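Local structure of ABC transporter, solute-binding protein (6LKK) at residues Y6-S11 and G34-L39; S41-E46 and E68-Y73; G58-T63 and G217-K222. The protein binds glucose 6-phosphate in the cleft of a bacterial solute-binding-protein fold and acts as a sensor of it in two-component signal transduction. One frame throughout, in Å; residues are numbered along the deposited sequence.

Interaction 1 of 3, residues Y6-S11 and G34-L39; sequences YSPYQS and GSTQVL. With G6P (6-O-phosphono-alpha-D-glucopyranose), chain B.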
loop_
_atom_site.group_PDB
_atom_site.type_symbol
_atom_site.label_atom_id
_atom_site.label_comp_id
_atom_site.label_asym_id
_atom_site.label_seq_id
_atom_site.Cartn_x
_atom_site.Cartn_y
_atom_site.Cartn_z
ATOM N N TYR A 6 -5.007 -10.333 -8.936
ATOM C CA TYR A 6 -3.834 -10.331 -8.067
ATOM C C TYR A 6 -3.911 -9.109 -7.165
ATOM O O TYR A 6 -4.166 -8.000 -7.644
ATOM C CB TYR A 6 -2.530 -10.273 -8.865
ATOM C CG TYR A 6 -2.334 -11.326 -9.931
ATOM C CD1 TYR A 6 -2.862 -11.159 -11.205
ATOM C CD2 TYR A 6 -1.576 -12.462 -9.682
ATOM C CE1 TYR A 6 -2.663 -12.111 -12.193
ATOM C CE2 TYR A 6 -1.373 -13.419 -10.662
ATOM C CZ TYR A 6 -1.919 -13.236 -11.913
ATOM O OH TYR A 6 -1.719 -14.183 -12.891
ATOM N N SER A 7 -3.688 -9.299 -5.864
ATOM C CA SER A 7 -3.709 -8.130 -4.991
ATOM C C SER A 7 -2.926 -8.335 -3.701
ATOM O O SER A 7 -3.107 -9.352 -3.019
ATOM C CB SER A 7 -5.146 -7.751 -4.641
ATOM O OG SER A 7 -5.157 -6.603 -3.810
ATOM N N PRO A 8 -2.060 -7.388 -3.322
ATOM C CA PRO A 8 -1.459 -7.432 -1.981
ATOM C C PRO A 8 -2.377 -6.937 -0.878
ATOM O O PRO A 8 -1.998 -7.023 0.300
ATOM C CB PRO A 8 -0.237 -6.515 -2.123
ATOM C CG PRO A 8 -0.653 -5.528 -3.153
ATOM C CD PRO A 8 -1.486 -6.303 -4.137
ATOM N N TYR A 9 -3.556 -6.410 -1.208
ATOM C CA TYR A 9 -4.486 -5.972 -0.179
ATOM C C TYR A 9 -4.913 -7.149 0.687
ATOM O O TYR A 9 -4.927 -8.302 0.248
ATOM C CB TYR A 9 -5.738 -5.339 -0.788
ATOM C CG TYR A 9 -5.542 -3.976 -1.410
ATOM C CD1 TYR A 9 -5.075 -2.910 -0.658
ATOM C CD2 TYR A 9 -5.869 -3.749 -2.738
ATOM C CE1 TYR A 9 -4.907 -1.659 -1.223
ATOM C CE2 TYR A 9 -5.707 -2.504 -3.309
ATOM C CZ TYR A 9 -5.228 -1.464 -2.551
ATOM O OH TYR A 9 -5.067 -0.223 -3.119
ATOM N N GLN A 10 -5.288 -6.843 1.923
ATOM C CA GLN A 10 -5.916 -7.833 2.781
ATOM C C GLN A 10 -7.356 -8.063 2.342
ATOM O O GLN A 10 -8.016 -7.174 1.799
ATOM C CB GLN A 10 -5.869 -7.385 4.242
ATOM C CG GLN A 10 -4.461 -7.329 4.808
ATOM C CD GLN A 10 -3.787 -8.688 4.831
ATOM O OE1 GLN A 10 -4.163 -9.567 5.604
ATOM N NE2 GLN A 10 -2.790 -8.867 3.973
ATOM N N SER A 11 -7.842 -9.280 2.585
ATOM C CA SER A 11 -9.169 -9.660 2.109
ATOM C C SER A 11 -10.249 -8.715 2.627
ATOM O O SER A 11 -11.196 -8.389 1.900
ATOM C CB SER A 11 -9.475 -11.097 2.530
ATOM O OG SER A 11 -10.686 -11.546 1.952
ATOM N N GLY A 34 -0.697 -11.927 -1.817
ATOM C CA GLY A 34 0.730 -12.055 -1.593
ATOM C C GLY A 34 1.373 -10.691 -1.508
ATOM O O GLY A 34 0.746 -9.661 -1.767
ATOM N N SER A 35 2.646 -10.696 -1.122
ATOM C CA SER A 35 3.424 -9.466 -1.145
ATOM C C SER A 35 3.484 -8.927 -2.569
ATOM O O SER A 35 3.485 -9.689 -3.540
ATOM C CB SER A 35 4.833 -9.714 -0.610
ATOM O OG SER A 35 4.791 -10.181 0.725
ATOM N N THR A 36 3.528 -7.597 -2.693
ATOM C CA THR A 36 3.415 -6.960 -4.004
ATOM C C THR A 36 4.419 -7.538 -4.994
ATOM O O THR A 36 4.051 -7.982 -6.087
ATOM C CB THR A 36 3.612 -5.445 -3.886
ATOM O OG1 THR A 36 2.610 -4.878 -3.029
ATOM C CG2 THR A 36 3.514 -4.784 -5.256
ATOM N N GLN A 37 5.703 -7.529 -4.632
ATOM C CA GLN A 37 6.727 -7.949 -5.581
ATOM C C GLN A 37 6.726 -9.458 -5.785
ATOM O O GLN A 37 7.119 -9.934 -6.856
ATOM C CB GLN A 37 8.098 -7.468 -5.118
ATOM C CG GLN A 37 8.266 -5.958 -5.183
ATOM C CD GLN A 37 8.052 -5.414 -6.580
ATOM O OE1 GLN A 37 8.548 -5.973 -7.559
ATOM N NE2 GLN A 37 7.297 -4.327 -6.682
ATOM N N VAL A 38 6.299 -10.225 -4.782
ATOM C CA VAL A 38 6.159 -11.666 -4.966
ATOM C C VAL A 38 5.069 -11.962 -5.987
ATOM O O VAL A 38 5.241 -12.801 -6.880
ATOM C CB VAL A 38 5.876 -12.355 -3.619
ATOM C CG1 VAL A 38 5.656 -13.850 -3.814
ATOM C CG2 VAL A 38 7.022 -12.111 -2.650
ATOM N N LEU A 39 3.929 -11.278 -5.871
ATOM C CA LEU A 39 2.870 -11.422 -6.864
ATOM C C LEU A 39 3.383 -11.079 -8.256
ATOM O O LEU A 39 3.139 -11.812 -9.221
ATOM C CB LEU A 39 1.683 -10.530 -6.493
ATOM C CG LEU A 39 0.845 -10.965 -5.288
ATOM C CD1 LEU A 39 -0.111 -9.852 -4.889
ATOM C CD2 LEU A 39 0.073 -12.239 -5.589
HETATM C C1 G6P B . 1.228 -1.008 0.535
HETATM C C2 G6P B . 0.131 -0.512 -0.439
HETATM C C3 G6P B . -1.082 -1.364 -0.491
HETATM C C4 G6P B . -0.741 -2.781 -0.362
HETATM C C5 G6P B . -0.203 -3.038 1.041
HETATM C C6 G6P B . 0.295 -4.443 1.162
HETATM O O1 G6P B . 1.617 0.028 1.385
HETATM O O2 G6P B . -0.267 0.825 -0.091
HETATM O O3 G6P B . -1.759 -1.147 -1.805
HETATM O O4 G6P B . -1.918 -3.603 -0.558
HETATM O O5 G6P B . 0.916 -2.146 1.401
HETATM O O6 G6P B . 1.299 -4.653 0.194
HETATM P P G6P B . 2.781 -5.320 0.659
HETATM O O1P G6P B . 3.603 -5.544 -0.598
HETATM O O2P G6P B . 2.550 -6.663 1.380
HETATM O O3P G6P B . 3.488 -4.375 1.559
#

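Interaction 2 of 3, residues S41-E46 and E68-Y73; sequences SNLHNE and EDFVPY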
loop_
_atom_site.group_PDB
_atom_site.type_symbol
_atom_site.label_atom_id
_atom_site.label_comp_id
_atom_site.label_asym_id
_atom_site.label_seq_id
_atom_site.Cartn_x
_atom_site.Cartn_y
_atom_site.Cartn_z
ATOM N N SER A 41 6.472 -11.086 -9.342
ATOM C CA SER A 41 7.485 -12.037 -9.788
ATOM C C SER A 41 6.856 -13.357 -10.214
ATOM O O SER A 41 7.226 -13.919 -11.253
ATOM C CB SER A 41 8.512 -12.265 -8.681
ATOM O OG SER A 41 9.289 -11.100 -8.462
ATOM N N ASN A 42 5.910 -13.874 -9.428
ATOM C CA ASN A 42 5.236 -15.112 -9.805
ATOM C C ASN A 42 4.404 -14.915 -11.066
ATOM O O ASN A 42 4.367 -15.793 -11.937
ATOM C CB ASN A 42 4.365 -15.609 -8.651
ATOM C CG ASN A 42 5.183 -16.028 -7.442
ATOM O OD1 ASN A 42 6.387 -16.261 -7.546
ATOM N ND2 ASN A 42 4.528 -16.139 -6.293
ATOM N N LEU A 43 3.734 -13.767 -11.182
ATOM C CA LEU A 43 3.004 -13.447 -12.404
ATOM C C LEU A 43 3.929 -13.478 -13.615
ATOM O O LEU A 43 3.578 -14.028 -14.665
ATOM C CB LEU A 43 2.344 -12.073 -12.252
ATOM C CG LEU A 43 1.472 -11.504 -13.374
ATOM C CD1 LEU A 43 0.493 -10.500 -12.783
ATOM C CD2 LEU A 43 2.302 -10.829 -14.456
ATOM N N HIS A 44 5.123 -12.898 -13.481
ATOM C CA HIS A 44 6.064 -12.848 -14.596
ATOM C C HIS A 44 6.418 -14.247 -15.083
ATOM O O HIS A 44 6.458 -14.499 -16.293
ATOM C CB HIS A 44 7.321 -12.092 -14.169
ATOM C CG HIS A 44 8.342 -11.945 -15.255
ATOM N ND1 HIS A 44 8.106 -11.224 -16.405
ATOM C CD2 HIS A 44 9.608 -12.416 -15.359
ATOM C CE1 HIS A 44 9.180 -11.260 -17.173
ATOM N NE2 HIS A 44 10.106 -11.978 -16.562
ATOM N N ASN A 45 6.683 -15.169 -14.159
ATOM C CA ASN A 45 7.014 -16.537 -14.533
ATOM C C ASN A 45 5.784 -17.371 -14.852
ATOM O O ASN A 45 5.915 -18.440 -15.456
ATOM C CB ASN A 45 7.802 -17.213 -13.411
ATOM C CG ASN A 45 9.130 -16.543 -13.149
ATOM O OD1 ASN A 45 9.805 -16.091 -14.073
ATOM N ND2 ASN A 45 9.513 -16.471 -11.881
ATOM N N GLU A 46 4.599 -16.908 -14.465
ATOM C CA GLU A 46 3.384 -17.668 -14.714
ATOM C C GLU A 46 3.181 -17.851 -16.212
ATOM O O GLU A 46 3.428 -16.937 -17.004
ATOM C CB GLU A 46 2.183 -16.946 -14.101
ATOM C CG GLU A 46 0.924 -17.776 -14.015
ATOM C CD GLU A 46 -0.161 -17.067 -13.231
ATOM O OE1 GLU A 46 0.079 -15.915 -12.807
ATOM O OE2 GLU A 46 -1.247 -17.652 -13.035
ATOM N N GLU A 68 6.095 -5.611 -19.900
ATOM C CA GLU A 68 5.602 -6.516 -20.933
ATOM C C GLU A 68 4.521 -7.454 -20.414
ATOM O O GLU A 68 3.796 -8.053 -21.216
ATOM C CB GLU A 68 6.759 -7.332 -21.518
ATOM C CG GLU A 68 7.524 -8.184 -20.503
ATOM C CD GLU A 68 8.716 -7.461 -19.897
ATOM O OE1 GLU A 68 8.714 -6.212 -19.876
ATOM O OE2 GLU A 68 9.658 -8.146 -19.446
ATOM N N ASP A 69 4.398 -7.601 -19.095
ATOM C CA ASP A 69 3.387 -8.468 -18.506
ATOM C C ASP A 69 2.030 -7.795 -18.367
ATOM O O ASP A 69 1.109 -8.413 -17.822
ATOM C CB ASP A 69 3.853 -8.954 -17.133
ATOM C CG ASP A 69 5.051 -9.877 -17.217
ATOM O OD1 ASP A 69 5.274 -10.467 -18.295
ATOM O OD2 ASP A 69 5.765 -10.015 -16.203
ATOM N N PHE A 70 1.878 -6.565 -18.846
ATOM C CA PHE A 70 0.649 -5.810 -18.667
ATOM C C PHE A 70 0.243 -5.161 -19.981
ATOM O O PHE A 70 1.042 -5.036 -20.913
ATOM C CB PHE A 70 0.813 -4.748 -17.572
ATOM C CG PHE A 70 1.112 -5.326 -16.221
ATOM C CD1 PHE A 70 2.415 -5.602 -15.842
ATOM C CD2 PHE A 70 0.088 -5.612 -15.337
ATOM C CE1 PHE A 70 2.690 -6.147 -14.602
ATOM C CE2 PHE A 70 0.357 -6.156 -14.097
ATOM C CZ PHE A 70 1.658 -6.422 -13.730
ATOM N N VAL A 71 -1.015 -4.753 -20.040
ATOM C CA VAL A 71 -1.607 -4.144 -21.229
ATOM C C VAL A 71 -1.671 -2.642 -21.019
ATOM O O VAL A 71 -2.127 -2.200 -19.946
ATOM C CB VAL A 71 -3.007 -4.716 -21.515
ATOM C CG1 VAL A 71 -3.627 -4.046 -22.738
ATOM C CG2 VAL A 71 -2.941 -6.225 -21.702
ATOM N N PRO A 72 -1.243 -1.817 -21.974
ATOM C CA PRO A 72 -1.379 -0.363 -21.819
ATOM C C PRO A 72 -2.849 0.032 -21.780
ATOM O O PRO A 72 -3.571 -0.121 -22.767
ATOM C CB PRO A 72 -0.672 0.206 -23.055
ATOM C CG PRO A 72 0.154 -0.909 -23.590
ATOM C CD PRO A 72 -0.575 -2.162 -23.247
ATOM N N TYR A 73 -3.288 0.540 -20.631
ATOM C CA TYR A 73 -4.682 0.911 -20.452
ATOM C C TYR A 73 -4.851 1.772 -19.212
ATOM O O TYR A 73 -4.287 1.471 -18.155
ATOM C CB TYR A 73 -5.561 -0.336 -20.344
ATOM C CG TYR A 73 -7.030 -0.032 -20.167
ATOM C CD1 TYR A 73 -7.818 0.331 -21.253
ATOM C CD2 TYR A 73 -7.632 -0.108 -18.919
ATOM C CE1 TYR A 73 -9.161 0.609 -21.100
ATOM C CE2 TYR A 73 -8.978 0.167 -18.756
ATOM C CZ TYR A 73 -9.738 0.524 -19.851
ATOM O OH TYR A 73 -11.079 0.801 -19.707
#

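Interaction 3 of 3, residues G58-T63 and G217-K222; sequences GVLSET and GIALVK. With G6P (6-O-phosphono-alpha-D-glucopyranose), chain B.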
loop_
_atom_site.group_PDB
_atom_site.type_symbol
_atom_site.label_atom_id
_atom_site.label_comp_id
_atom_site.label_asym_id
_atom_site.label_seq_id
_atom_site.Cartn_x
_atom_site.Cartn_y
_atom_site.Cartn_z
ATOM N N GLY A 58 -0.697 -1.954 -4.358
ATOM C CA GLY A 58 0.704 -1.662 -4.542
ATOM C C GLY A 58 0.916 -0.401 -5.362
ATOM O O GLY A 58 0.025 0.093 -6.052
ATOM N N VAL A 59 2.133 0.128 -5.273
ATOM C CA VAL A 59 2.500 1.336 -6.002
ATOM C C VAL A 59 2.930 0.925 -7.403
ATOM O O VAL A 59 4.104 1.037 -7.775
ATOM C CB VAL A 59 3.594 2.131 -5.261
ATOM C CG1 VAL A 59 3.018 2.729 -3.988
ATOM C CG2 VAL A 59 4.801 1.256 -4.927
ATOM N N LEU A 60 1.963 0.457 -8.194
ATOM C CA LEU A 60 2.271 -0.167 -9.475
ATOM C C LEU A 60 2.914 0.806 -10.451
ATOM O O LEU A 60 3.765 0.403 -11.251
ATOM C CB LEU A 60 0.997 -0.755 -10.080
ATOM C CG LEU A 60 0.289 -1.831 -9.257
ATOM C CD1 LEU A 60 -0.923 -2.349 -10.009
ATOM C CD2 LEU A 60 1.231 -2.972 -8.913
ATOM N N SER A 61 2.522 2.081 -10.420
ATOM C CA SER A 61 3.077 3.037 -11.371
ATOM C C SER A 61 4.590 3.149 -11.254
ATOM O O SER A 61 5.238 3.621 -12.196
ATOM C CB SER A 61 2.443 4.411 -11.167
ATOM O OG SER A 61 2.777 4.938 -9.894
ATOM N N GLU A 62 5.168 2.716 -10.132
ATOM C CA GLU A 62 6.584 2.917 -9.865
ATOM C C GLU A 62 7.377 1.638 -9.629
ATOM O O GLU A 62 8.611 1.709 -9.586
ATOM C CB GLU A 62 6.756 3.836 -8.643
ATOM C CG GLU A 62 6.190 5.232 -8.855
ATOM C CD GLU A 62 6.239 6.089 -7.604
ATOM O OE1 GLU A 62 6.685 5.587 -6.550
ATOM O OE2 GLU A 62 5.831 7.268 -7.678
ATOM N N THR A 63 6.730 0.477 -9.480
ATOM C CA THR A 63 7.458 -0.743 -9.139
ATOM C C THR A 63 7.068 -1.933 -10.011
ATOM O O THR A 63 7.277 -3.080 -9.603
ATOM C CB THR A 63 7.266 -1.096 -7.660
ATOM O OG1 THR A 63 5.874 -1.293 -7.380
ATOM C CG2 THR A 63 7.816 0.012 -6.768
ATOM N N GLY A 217 -2.421 1.429 -7.406
ATOM C CA GLY A 217 -2.810 1.392 -8.799
ATOM C C GLY A 217 -3.535 0.112 -9.172
ATOM O O GLY A 217 -3.603 -0.851 -8.398
ATOM N N ILE A 218 -4.091 0.125 -10.387
ATOM C CA ILE A 218 -4.760 -1.019 -10.994
ATOM C C ILE A 218 -4.236 -1.176 -12.413
ATOM O O ILE A 218 -4.092 -0.188 -13.142
ATOM C CB ILE A 218 -6.294 -0.853 -11.017
ATOM C CG1 ILE A 218 -6.855 -0.803 -9.601
ATOM C CG2 ILE A 218 -6.947 -1.998 -11.785
ATOM C CD1 ILE A 218 -8.282 -0.305 -9.542
ATOM N N ALA A 219 -3.981 -2.420 -12.816
ATOM C CA ALA A 219 -3.436 -2.706 -14.134
ATOM C C ALA A 219 -4.081 -3.960 -14.709
ATOM O O ALA A 219 -4.466 -4.876 -13.975
ATOM C CB ALA A 219 -1.914 -2.889 -14.086
ATOM N N LEU A 220 -4.196 -3.987 -16.036
ATOM C CA LEU A 220 -4.649 -5.165 -16.763
ATOM C C LEU A 220 -3.454 -6.058 -17.079
ATOM O O LEU A 220 -2.436 -5.585 -17.593
ATOM C CB LEU A 220 -5.365 -4.762 -18.056
ATOM C CG LEU A 220 -6.633 -3.910 -17.935
ATOM C CD1 LEU A 220 -7.263 -3.717 -19.305
ATOM C CD2 LEU A 220 -7.635 -4.534 -16.978
ATOM N N VAL A 221 -3.587 -7.344 -16.775
ATOM C CA VAL A 221 -2.511 -8.313 -16.955
ATOM C C VAL A 221 -2.568 -8.872 -18.368
ATOM O O VAL A 221 -3.640 -9.238 -18.867
ATOM C CB VAL A 221 -2.618 -9.438 -15.910
ATOM C CG1 VAL A 221 -1.557 -10.508 -16.148
ATOM C CG2 VAL A 221 -2.493 -8.868 -14.507
ATOM N N LYS A 222 -1.408 -8.959 -19.014
ATOM C CA LYS A 222 -1.331 -9.521 -20.356
ATOM C C LYS A 222 -1.450 -11.037 -20.270
ATOM O O LYS A 222 -0.629 -11.693 -19.618
ATOM C CB LYS A 222 -0.026 -9.117 -21.036
ATOM C CG LYS A 222 0.037 -9.531 -22.498
ATOM C CD LYS A 222 1.367 -9.174 -23.142
ATOM C CE LYS A 222 1.476 -7.682 -23.414
ATOM N NZ LYS A 222 2.839 -7.299 -23.873
HETATM C C1 G6P B . 1.228 -1.008 0.535
HETATM C C2 G6P B . 0.131 -0.512 -0.439
HETATM C C3 G6P B . -1.082 -1.364 -0.491
HETATM C C4 G6P B . -0.741 -2.781 -0.362
HETATM C C5 G6P B . -0.203 -3.038 1.041
HETATM C C6 G6P B . 0.295 -4.443 1.162
HETATM O O1 G6P B . 1.617 0.028 1.385
HETATM O O2 G6P B . -0.267 0.825 -0.091
HETATM O O3 G6P B . -1.759 -1.147 -1.805
HETATM O O4 G6P B . -1.918 -3.603 -0.558
HETATM O O5 G6P B . 0.916 -2.146 1.401
HETATM O O6 G6P B . 1.299 -4.653 0.194
HETATM P P G6P B . 2.781 -5.320 0.659
HETATM O O1P G6P B . 3.603 -5.544 -0.598
HETATM O O2P G6P B . 2.550 -6.663 1.380
HETATM O O3P G6P B . 3.488 -4.375 1.559
#

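Interaction 1 of 3, residues Y6-S11 and G34-L39
Strand 2-7 and strand 28-33 run parallel, joined by helix 11-25 in a right-handed beta-alpha-beta crossover; 6-11 runs off the end of the first strand into a loop, and 34-39 passes from the loop after the second into helix 36-45. Both loops line the glucose 6-phosphate pocket of this periplasmic-binding-protein fold. They come closest where the CA atoms of P8 and G34 lie 5.1 Å apart. No classical hydrogen bond joins them; P8 CA instead offers a CA-H...O contact to G34 O at 3.1 Å.

L39, whose CG is anti to its own carbonyl carbon, sends CD1 against the backbone between S7 and P8, 3.4 Å from S7 C, while CD2 meets the edge of the Y6 ring. The compact, puckered ring of P8, rigid and without an N-H to donate, crosses T36 obliquely, CG lying 3.3 Å from T36 OG1 and CB facing G6P O6. T36, in the first turn of its helix, grips one phosphate oxygen twice: N donates to G6P O1P at 2.9 Å and 164°, and OG1, beside that N (chi1 -61°), donates at 2.7 Å. The helix start probably helps to stabilise the phosphate charge, and T138 is a second partner of OG1. S7 OG, bonded also to M56 O, accepts from Y9 N in an ST turn that helps set Y9 beside the sugar, with Y9 CD1 3.2 Å from G6P O4.

Interaction 2 of 3, residues S41-E46 and E68-Y73
H44 and D69 meet in a short hydrogen bond, ND1 donating to OD2 at 2.6 Å and 153°. The acceptor lies close to the plane of the imidazole, at its edge, and receives the proton on the syn lone pair of OD2, the side of its other oxygen; ring and carboxylate planes are nevertheless turned 46° against each other. H44 reaches this position with CG anti to its backbone N (chi1 -178°), which swings the ring along the flank of the helix toward the 3-10 turn at 68-69. Beside the polar pair L43, extended in the same way, slides past D69, with CD2 3.6 Å from D69 CB, and its other methyl, CD1, comes within 4.3 Å of F70 CZ. The histidine-carboxylate pair lies on the more exposed side, with leucine and phenylalanine on the buried side, tying the end of helix 36-45 to the short strand 70-71 of the binding-protein sheet. E68 bends back at chi2 so that OE2 stands 4.6 Å from H44 ND1, near enough that the two acids may together favour a charged imidazole. Farther out, R51 makes a salt bridge with D69 OD1, which would partly offset that effect, and H66 stacks on the H44 ring. F55 and V221 pack against both L43 and F70. K222 pairs by backbone with D69 and donates from NZ to E68 O.

Interaction 3 of 3, residues G58-T63 and G217-K222
The close-fitting half of this contact lies at G58, L60 and G217. G217 N donates to G58 O at 3.1 Å, approaching nearly along the C=O axis (172°), though the bond is bent at the hydrogen (143°). Having no side chain, G217 lets the CB of L60 lie over its backbone; L60, with CG anti to its carbonyl carbon, then lays CD1 3.5 Å from G217 O and 4.2 Å from A219 CB, where small residues make room for the branched leucine. Glycine suits position 58 because, at its phi of 80°, a side chain would jam against the preceding carbonyl oxygen. G58 N donates almost straight to G6P O3 at 2.9 Å. V59 centres an inverse gamma turn, closed by a weak bond from L60 N to G58 O, and V59 O accepts from both E62 N and T63 OG1.

Beyond L60 the fit loosens. S61 and E62 lie toward solvent, S61 O taken by N89 and E62 resting on K278, while the strand runs away from the helical turn toward the partly exposed K222. Strand 213-221 itself is embedded: it pairs antiparallel with strands 54-56 and 92-105, L60 packs on F55 and V92 from these two, and I218, directed away from L60, meets helix 230-237.

All three contacts belong to a single branched sheet and the helices on it, in a bacterial solute-binding-protein fold. Interactions 1 and 2 share helix 36-45, its start at the phosphate and its end near strand 70-71, with centres about 14 Å apart. Interaction 3 lies about 11 Å from the first and 9 Å from the second, centre to centre. Along the chain interaction 1 closes before the others open, whereas 2 and 3 interlock, and strands 70-71 and 213-221 are sheet neighbours. The Y6 hydroxyl probably hydrogen-bonds E46 of interaction 2, and the Q37 amide T63 of interaction 3. Interactions 1 and 3 touch the ligand; interaction 2 does not, the F70 side chain lying about 13 Å from it.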